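2-hydroxyethylphosphonate dioxygenase (Streptomyces viridochromogenes, PDB 4YAR) catalyses the iron-dependent, oxygen-consuming conversion of 2-hydroxyethylphosphonate to hydroxymethylphosphonate and formate, a step in the biosynthesis of the antibiotic phosphinothricin tripeptide. Local coordinates at residues P132-N137 against S173-S178; E368-D373 against R393-G398; S233-F238 against R288-A293. The protein carries 1 engineered substitution. One frame throughout, in Å; residues are numbered along the deposited sequence.

Interaction 1. Residues P132-N137 against S173-S178; sequences PAITVN and SYVHPS. Engineered in segment 173-178: His176 (natural residue Glu).
Tyr174 holds CG between its backbone N and carbonyl carbon (chi1 78°), and Thr135, with OG1 beside its own N (chi1 -54°), lies next to it, the two side chains pointing the same way. They sit on neighbouring antiparallel strands of the cupin beta-sandwich, where strand 173-176 lies beside strand 133-140 at one side of the sheet. The ring reaches Thr135 obliquely, CE1 coming 3.7 Å from Thr135 CB. The Tyr174 hydroxyl is hydrogen-bonded to Trp147 NE1 and Tyr184 OH, which satisfies this buried polar end.

Two backbone bonds join Thr135 and Tyr174 as a hydrogen-bonded pair: Thr135 N gives to Tyr174 O at 2.9 Å, and Tyr174 N to Thr135 O at 3.0 Å. Further along, His176 N donates to Ala133 O at 2.9 Å, almost straight at 172°. Ala133, Thr135, Tyr174 and His176 share one face of the sheet. Ala133 and Thr135 pack there on Ser196, a substrate-binding residue, and the side chain of the engineered His176 (glutamate in nature) lies about 5 Å from a cadmium ion. This face borders the metal and substrate site, where His129 and His182 bind iron.

Ile134, Val136, Ser173 and Val175 occupy the other face. Ser173 OG accepts a hydrogen bond from Ala326 N, while CB of Ser173 rests 4.0 Å from Val136 CB. Ile134 and Val175 form a non-hydrogen-bonded pair whose side chains cross obliquely, Ile134 CG1 meeting Val175 CG2 at 4.0 Å.

Interaction 2. Residues E368-D373 against R393-G398; sequences EWDGPD and RHRWHG
Glu368 and Asp370 share the guanidinium of Arg395, in a salt-bridge network laid across two antiparallel strands of a three-stranded sheet in the cupin fold. Each carboxylate meets one terminal nitrogen at the edge of the guanidinium, close to its plane. Arg395 NH1 donates to Glu368 OE1 at 3.1 Å, approaching that oxygen from its anti side, with the carboxylate turned 73° from the guanidinium. Arg395 NH2 gives a straighter bond, also 3.1 Å, to Asp370 OD2. Arg395 CD passes close to the glutamate too, 3.2 Å from Glu368 OE1. The arginine sets CG between its backbone N and carbonyl carbon (chi1 61°), and a bend at chi3 places NE.

The same carboxylate confronts His397, whose ring plane stands 84° from it; NE2 of His397 is 2.8 Å from Glu368 OE1. The nearby arginine would be expected to favour the ionised form of this glutamate.

Beyond this first shell, Asp349 binds Arg395 NE through OD1 in a further salt bridge, which leaves the guanidinium gripped by three carboxylates. The strands supply the frame. Glu368 and Arg395 form a hydrogen-bonded pair: Glu368 N donates to Arg395 O, and Arg395 N to Glu368 O, with both side chains on one partly exposed face. Asp370 N adds a weak bond to Arg393 O.

On the buried face, Trp369 leans on Val73 and His75 of strand 73-76 and on Ala376 and Val378 of the adjoining strand 374-380, while His394 NE2 is hydrogen-bonded to Tyr358 OH. Between these two residues, which form a non-hydrogen-bonded pair, CB of Trp369 stands 4.1 Å from CB of His394.

Interaction 3. Residues S233-F238 against R288-A293; sequences SVLDLF and RVLLPA
Val234, Leu235 and Phe238 make a wholly apolar contact with Val289 and Leu290, joining helix 231-241 to the short 3-10 turn that follows helix 270-283. Leu290 carries most of it. It sets CG beside its backbone N (chi1 -56°); from there CD2 comes 3.6 Å from Val234 CG1. The same methyl lies 3.8 Å from the backbone N of Leu235 and 3.9 Å from Phe238 CE2, so it rests over one turn of the helix. Its other methyl, CD1, is 4.3 Å from Leu235 CD1.

Phe238 slides past Leu290 in the opposite direction and presents its edge to Val289, with CG2 of that valine near the ring plane and 3.7 Å from Phe238 CZ. One face of the ring is backed from within its own helix by Val234 CG1, 3.5 Å above the plane and offset toward the rim.

Phe285 touches Phe238, Leu235 and Leu290 and so ties both sides together, while Leu235 also packs on Leu260, Leu264 and Leu279 of helices 257-265 and 270-283. Val289 is exposed, whereas Leu235 and Leu290 are buried. This packing joins helix 231-241 to the turn after helix 270-283 within a small helical bundle, consistent with the second cro/C1-type helix-turn-helix domain of the protein.

Interactions 1 and 2 both join antiparallel strands of the cupin region but lie in different sheets, their centres about 29 Å apart. Interaction 1 is buried, and one of its faces borders the metal and substrate site; interaction 2 has one buried face and one partly exposed face, where charged side chains supplement the backbone bonds. Interaction 3 is a partly buried hydrophobic contact inside a helical domain, held by apolar packing, without backbone hydrogen bonds between its two segments. It lies on the far side of the chain's centre from interaction 2, with about 43 Å between centres. No helix or strand is shared among the three, and none touches another.

Interaction 1. Residues P132-N137 against S173-S178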
# COMPACT_ATOMS: atom_id res chain seq x y z
N PRO A 132 0.20 -1.40 -8.18
CA PRO A 132 0.06 -2.85 -8.26
C PRO A 132 -1.31 -3.22 -7.66
O PRO A 132 -1.90 -2.40 -6.95
CB PRO A 132 1.21 -3.32 -7.37
CG PRO A 132 1.38 -2.26 -6.36
CD PRO A 132 0.87 -0.97 -6.94
N ALA A 133 -1.86 -4.37 -8.01
CA ALA A 133 -3.15 -4.78 -7.42
C ALA A 133 -3.21 -6.28 -7.16
O ALA A 133 -2.62 -7.06 -7.89
CB ALA A 133 -4.29 -4.38 -8.33
N ILE A 134 -3.99 -6.68 -6.14
CA ILE A 134 -4.41 -8.07 -6.00
C ILE A 134 -5.78 -8.11 -6.69
O ILE A 134 -6.62 -7.23 -6.47
CB ILE A 134 -4.49 -8.56 -4.50
CG1 ILE A 134 -3.10 -8.77 -3.84
CG2 ILE A 134 -5.27 -9.86 -4.36
CD1 ILE A 134 -3.12 -8.93 -2.31
N THR A 135 -6.01 -9.14 -7.51
CA THR A 135 -7.25 -9.38 -8.18
C THR A 135 -7.69 -10.79 -7.86
O THR A 135 -6.90 -11.76 -7.88
CB THR A 135 -7.16 -9.24 -9.72
OG1 THR A 135 -6.61 -7.95 -10.05
CG2 THR A 135 -8.54 -9.41 -10.35
N VAL A 136 -8.92 -10.86 -7.44
CA VAL A 136 -9.54 -12.14 -7.04
C VAL A 136 -10.88 -12.30 -7.74
O VAL A 136 -11.69 -11.37 -7.79
CB VAL A 136 -9.63 -12.29 -5.52
CG1 VAL A 136 -10.43 -11.20 -4.87
CG2 VAL A 136 -10.08 -13.69 -5.11
N ASN A 137 -11.12 -13.51 -8.21
CA ASN A 137 -12.40 -13.87 -8.81
C ASN A 137 -13.42 -14.22 -7.72
O ASN A 137 -13.26 -15.17 -6.94
CB ASN A 137 -12.28 -14.99 -9.82
CG ASN A 137 -13.58 -15.23 -10.64
OD1 ASN A 137 -14.64 -14.57 -10.46
ND2 ASN A 137 -13.48 -16.15 -11.60
N SER A 173 -6.57 -16.06 -7.48
CA SER A 173 -6.12 -14.69 -7.33
C SER A 173 -4.75 -14.52 -7.90
O SER A 173 -4.03 -15.49 -8.03
CB SER A 173 -6.14 -14.25 -5.84
OG SER A 173 -5.36 -15.13 -5.06
N TYR A 174 -4.40 -13.31 -8.24
CA TYR A 174 -3.06 -12.99 -8.65
C TYR A 174 -2.72 -11.51 -8.41
O TYR A 174 -3.61 -10.64 -8.26
CB TYR A 174 -2.83 -13.34 -10.13
CG TYR A 174 -3.41 -12.33 -11.11
CD1 TYR A 174 -4.78 -12.16 -11.30
CD2 TYR A 174 -2.54 -11.54 -11.88
CE1 TYR A 174 -5.27 -11.22 -12.18
CE2 TYR A 174 -3.02 -10.62 -12.78
CZ TYR A 174 -4.37 -10.47 -12.95
OH TYR A 174 -4.79 -9.49 -13.84
N VAL A 175 -1.42 -11.23 -8.50
CA VAL A 175 -0.93 -9.88 -8.38
C VAL A 175 -0.54 -9.42 -9.75
O VAL A 175 0.32 -10.02 -10.41
CB VAL A 175 0.27 -9.75 -7.50
CG1 VAL A 175 0.72 -8.28 -7.55
CG2 VAL A 175 -0.09 -10.17 -6.10
N HIS A 176 -1.12 -8.26 -10.06
CA HIS A 176 -0.97 -7.60 -11.31
C HIS A 176 0.25 -6.71 -11.14
O HIS A 176 0.43 -5.98 -10.12
CB HIS A 176 -2.27 -6.84 -11.66
CG HIS A 176 -2.25 -6.19 -13.00
ND1 HIS A 176 -1.93 -6.86 -14.16
CD2 HIS A 176 -2.50 -4.91 -13.36
CE1 HIS A 176 -1.98 -6.02 -15.17
NE2 HIS A 176 -2.36 -4.84 -14.72
N PRO A 177 1.17 -6.80 -12.10
CA PRO A 177 2.29 -5.92 -11.93
C PRO A 177 1.95 -4.47 -12.31
O PRO A 177 1.02 -4.23 -13.05
CB PRO A 177 3.33 -6.49 -12.89
CG PRO A 177 2.57 -7.25 -13.94
CD PRO A 177 1.27 -7.65 -13.32
N SER A 178 2.69 -3.53 -11.75
CA SER A 178 2.61 -2.12 -12.10
C SER A 178 2.69 -1.91 -13.62
O SER A 178 3.45 -2.56 -14.29
CB SER A 178 3.74 -1.40 -11.40
OG SER A 178 4.14 -0.27 -12.13

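Interaction 2. Residues E368-D373 against R393-G398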
# COMPACT_ATOMS: atom_id res chain seq x y z
N GLU A 368 -16.88 -5.17 15.20
CA GLU A 368 -16.70 -4.34 16.40
C GLU A 368 -15.36 -3.64 16.43
O GLU A 368 -14.38 -4.26 16.01
CB GLU A 368 -16.77 -5.21 17.62
CG GLU A 368 -18.07 -5.93 17.72
CD GLU A 368 -18.14 -6.70 18.98
OE1 GLU A 368 -17.03 -7.00 19.58
OE2 GLU A 368 -19.32 -7.04 19.32
N TRP A 369 -15.35 -2.44 16.98
CA TRP A 369 -14.08 -1.69 17.16
C TRP A 369 -14.10 -0.82 18.43
O TRP A 369 -15.17 -0.54 19.01
CB TRP A 369 -13.72 -0.89 15.91
CG TRP A 369 -14.58 0.27 15.58
CD1 TRP A 369 -14.26 1.61 15.78
CD2 TRP A 369 -15.78 0.26 14.84
NE1 TRP A 369 -15.24 2.40 15.30
CE2 TRP A 369 -16.19 1.60 14.70
CE3 TRP A 369 -16.56 -0.75 14.26
CZ2 TRP A 369 -17.35 1.97 14.05
CZ3 TRP A 369 -17.73 -0.40 13.66
CH2 TRP A 369 -18.11 0.98 13.54
N ASP A 370 -12.91 -0.33 18.78
CA ASP A 370 -12.75 0.54 19.94
C ASP A 370 -12.25 1.88 19.37
O ASP A 370 -11.21 1.98 18.70
CB ASP A 370 -11.86 -0.17 20.96
CG ASP A 370 -12.53 -1.40 21.52
OD1 ASP A 370 -13.58 -1.26 22.19
OD2 ASP A 370 -12.05 -2.52 21.26
N GLY A 371 -13.11 2.87 19.49
CA GLY A 371 -12.80 4.18 18.90
C GLY A 371 -12.83 5.29 19.91
O GLY A 371 -13.05 5.04 21.09
N PRO A 372 -12.73 6.53 19.43
CA PRO A 372 -12.78 7.72 20.28
C PRO A 372 -14.02 7.87 21.10
O PRO A 372 -14.00 8.56 22.11
CB PRO A 372 -12.73 8.87 19.28
CG PRO A 372 -12.09 8.29 18.04
CD PRO A 372 -12.46 6.86 18.02
N ASP A 373 -15.11 7.26 20.69
CA ASP A 373 -16.33 7.30 21.47
C ASP A 373 -16.61 6.02 22.24
O ASP A 373 -17.75 5.78 22.62
CB ASP A 373 -17.50 7.64 20.55
CG ASP A 373 -17.24 8.93 19.71
OD1 ASP A 373 -17.00 9.99 20.30
OD2 ASP A 373 -17.23 8.88 18.46
N ARG A 393 -8.02 -1.59 16.85
CA ARG A 393 -8.32 -2.92 17.37
C ARG A 393 -9.80 -3.19 17.06
O ARG A 393 -10.66 -2.36 17.22
CB ARG A 393 -7.99 -3.01 18.88
CG ARG A 393 -8.33 -4.29 19.63
CD ARG A 393 -8.52 -3.96 21.12
NE ARG A 393 -7.26 -3.95 21.83
CZ ARG A 393 -7.02 -3.30 22.99
NH1 ARG A 393 -7.98 -2.57 23.59
NH2 ARG A 393 -5.82 -3.37 23.56
N HIS A 394 -10.03 -4.34 16.52
CA HIS A 394 -11.37 -4.74 16.00
C HIS A 394 -11.49 -6.24 15.97
O HIS A 394 -10.54 -7.03 16.21
CB HIS A 394 -11.63 -4.10 14.59
CG HIS A 394 -10.69 -4.59 13.52
ND1 HIS A 394 -9.37 -4.22 13.44
CD2 HIS A 394 -10.91 -5.45 12.49
CE1 HIS A 394 -8.81 -4.80 12.39
NE2 HIS A 394 -9.73 -5.56 11.81
N ARG A 395 -12.73 -6.69 15.76
CA ARG A 395 -13.01 -8.10 15.69
C ARG A 395 -14.32 -8.28 14.91
O ARG A 395 -15.10 -7.36 14.75
CB ARG A 395 -13.13 -8.69 17.10
CG ARG A 395 -14.25 -8.04 17.85
CD ARG A 395 -14.12 -8.35 19.33
NE ARG A 395 -13.08 -7.52 19.94
CZ ARG A 395 -13.19 -6.24 20.24
NH1 ARG A 395 -14.32 -5.62 20.08
NH2 ARG A 395 -12.14 -5.58 20.76
N TRP A 396 -14.49 -9.47 14.37
CA TRP A 396 -15.74 -9.88 13.67
C TRP A 396 -16.46 -10.97 14.51
O TRP A 396 -15.79 -11.89 15.02
CB TRP A 396 -15.45 -10.42 12.31
CG TRP A 396 -14.96 -9.45 11.31
CD1 TRP A 396 -13.66 -9.20 11.04
CD2 TRP A 396 -15.73 -8.64 10.40
NE1 TRP A 396 -13.56 -8.24 10.04
CE2 TRP A 396 -14.81 -7.88 9.64
CE3 TRP A 396 -17.09 -8.44 10.18
CZ2 TRP A 396 -15.23 -6.97 8.67
CZ3 TRP A 396 -17.50 -7.54 9.25
CH2 TRP A 396 -16.58 -6.83 8.46
N HIS A 397 -17.79 -10.87 14.59
CA HIS A 397 -18.68 -11.92 15.18
C HIS A 397 -19.72 -12.31 14.11
O HIS A 397 -20.00 -11.54 13.18
CB HIS A 397 -19.52 -11.48 16.45
CG HIS A 397 -18.73 -10.87 17.58
ND1 HIS A 397 -17.53 -11.39 18.05
CD2 HIS A 397 -18.99 -9.80 18.36
CE1 HIS A 397 -17.06 -10.63 19.03
NE2 HIS A 397 -17.94 -9.66 19.24
N GLY A 398 -20.34 -13.49 14.28
CA GLY A 398 -21.32 -14.01 13.30
C GLY A 398 -20.82 -15.25 12.60
O GLY A 398 -19.87 -15.88 13.04

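Interaction 3. Residues S233-F238 against R288-A293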
# COMPACT_ATOMS: atom_id res chain seq x y z
N SER A 233 26.68 -1.76 -7.83
CA SER A 233 26.30 -0.50 -8.52
C SER A 233 25.75 0.43 -7.49
O SER A 233 26.08 1.62 -7.50
CB SER A 233 25.28 -0.68 -9.65
OG SER A 233 24.05 -1.15 -9.18
N VAL A 234 24.89 -0.10 -6.60
CA VAL A 234 24.41 0.70 -5.49
C VAL A 234 25.56 1.17 -4.56
O VAL A 234 25.64 2.37 -4.20
CB VAL A 234 23.26 0.01 -4.72
CG1 VAL A 234 22.77 0.91 -3.58
CG2 VAL A 234 22.08 -0.30 -5.65
N LEU A 235 26.46 0.28 -4.16
CA LEU A 235 27.53 0.67 -3.26
C LEU A 235 28.36 1.80 -3.89
O LEU A 235 28.76 2.75 -3.24
CB LEU A 235 28.45 -0.53 -2.95
CG LEU A 235 29.66 -0.17 -2.12
CD1 LEU A 235 29.36 0.40 -0.75
CD2 LEU A 235 30.66 -1.33 -1.94
N ASP A 236 28.59 1.74 -5.18
CA ASP A 236 29.44 2.76 -5.81
C ASP A 236 28.77 4.14 -5.80
O ASP A 236 29.43 5.15 -5.70
CB ASP A 236 29.75 2.40 -7.26
CG ASP A 236 30.82 1.37 -7.39
OD1 ASP A 236 31.61 1.18 -6.50
OD2 ASP A 236 30.85 0.73 -8.44
N LEU A 237 27.46 4.14 -5.83
CA LEU A 237 26.73 5.44 -5.71
C LEU A 237 26.85 5.91 -4.23
O LEU A 237 27.02 7.10 -3.96
CB LEU A 237 25.32 5.27 -6.13
CG LEU A 237 25.15 5.02 -7.63
CD1 LEU A 237 23.70 4.59 -7.94
CD2 LEU A 237 25.58 6.27 -8.40
N PHE A 238 26.74 4.97 -3.28
CA PHE A 238 26.95 5.34 -1.87
C PHE A 238 28.37 5.89 -1.61
O PHE A 238 28.57 6.84 -0.82
CB PHE A 238 26.74 4.21 -0.94
CG PHE A 238 25.33 3.70 -0.86
CD1 PHE A 238 24.25 4.33 -1.46
CD2 PHE A 238 25.09 2.64 -0.04
CE1 PHE A 238 22.99 3.81 -1.35
CE2 PHE A 238 23.82 2.12 0.10
CZ PHE A 238 22.76 2.76 -0.51
N ARG A 288 21.80 -3.11 4.80
CA ARG A 288 20.67 -3.97 4.42
C ARG A 288 20.13 -3.74 2.98
O ARG A 288 19.68 -4.68 2.31
CB ARG A 288 19.59 -3.93 5.51
CG ARG A 288 20.04 -4.42 6.82
CD ARG A 288 19.05 -4.22 7.95
NE ARG A 288 18.80 -2.84 8.17
CZ ARG A 288 17.93 -2.34 9.00
NH1 ARG A 288 17.82 -1.04 9.06
NH2 ARG A 288 17.16 -3.11 9.78
N VAL A 289 20.15 -2.47 2.51
CA VAL A 289 19.71 -2.16 1.22
C VAL A 289 20.62 -2.62 0.11
O VAL A 289 20.23 -2.54 -1.06
CB VAL A 289 19.27 -0.67 1.09
CG1 VAL A 289 18.39 -0.26 2.26
CG2 VAL A 289 20.46 0.27 1.04
N LEU A 290 21.81 -3.18 0.45
CA LEU A 290 22.70 -3.80 -0.53
C LEU A 290 22.50 -5.32 -0.68
O LEU A 290 23.03 -5.93 -1.62
CB LEU A 290 24.18 -3.56 -0.19
CG LEU A 290 24.60 -2.12 -0.03
CD1 LEU A 290 26.04 -1.99 0.44
CD2 LEU A 290 24.47 -1.40 -1.37
N LEU A 291 21.67 -5.91 0.17
CA LEU A 291 21.44 -7.35 0.09
C LEU A 291 20.42 -7.62 -1.06
O LEU A 291 19.58 -6.74 -1.41
CB LEU A 291 20.95 -7.86 1.45
CG LEU A 291 21.86 -7.61 2.67
CD1 LEU A 291 21.26 -8.20 3.94
CD2 LEU A 291 23.26 -8.14 2.52
N PRO A 292 20.49 -8.81 -1.63
CA PRO A 292 19.63 -9.23 -2.73
C PRO A 292 18.15 -9.39 -2.36
O PRO A 292 17.83 -9.89 -1.29
CB PRO A 292 20.23 -10.59 -3.16
CG PRO A 292 21.08 -11.02 -2.07
CD PRO A 292 21.52 -9.81 -1.33
N ALA A 293 17.32 -8.87 -3.25
CA ALA A 293 15.96 -9.30 -3.39
C ALA A 293 15.88 -10.28 -4.62
O ALA A 293 16.83 -10.40 -5.45
CB ALA A 293 15.09 -8.07 -3.62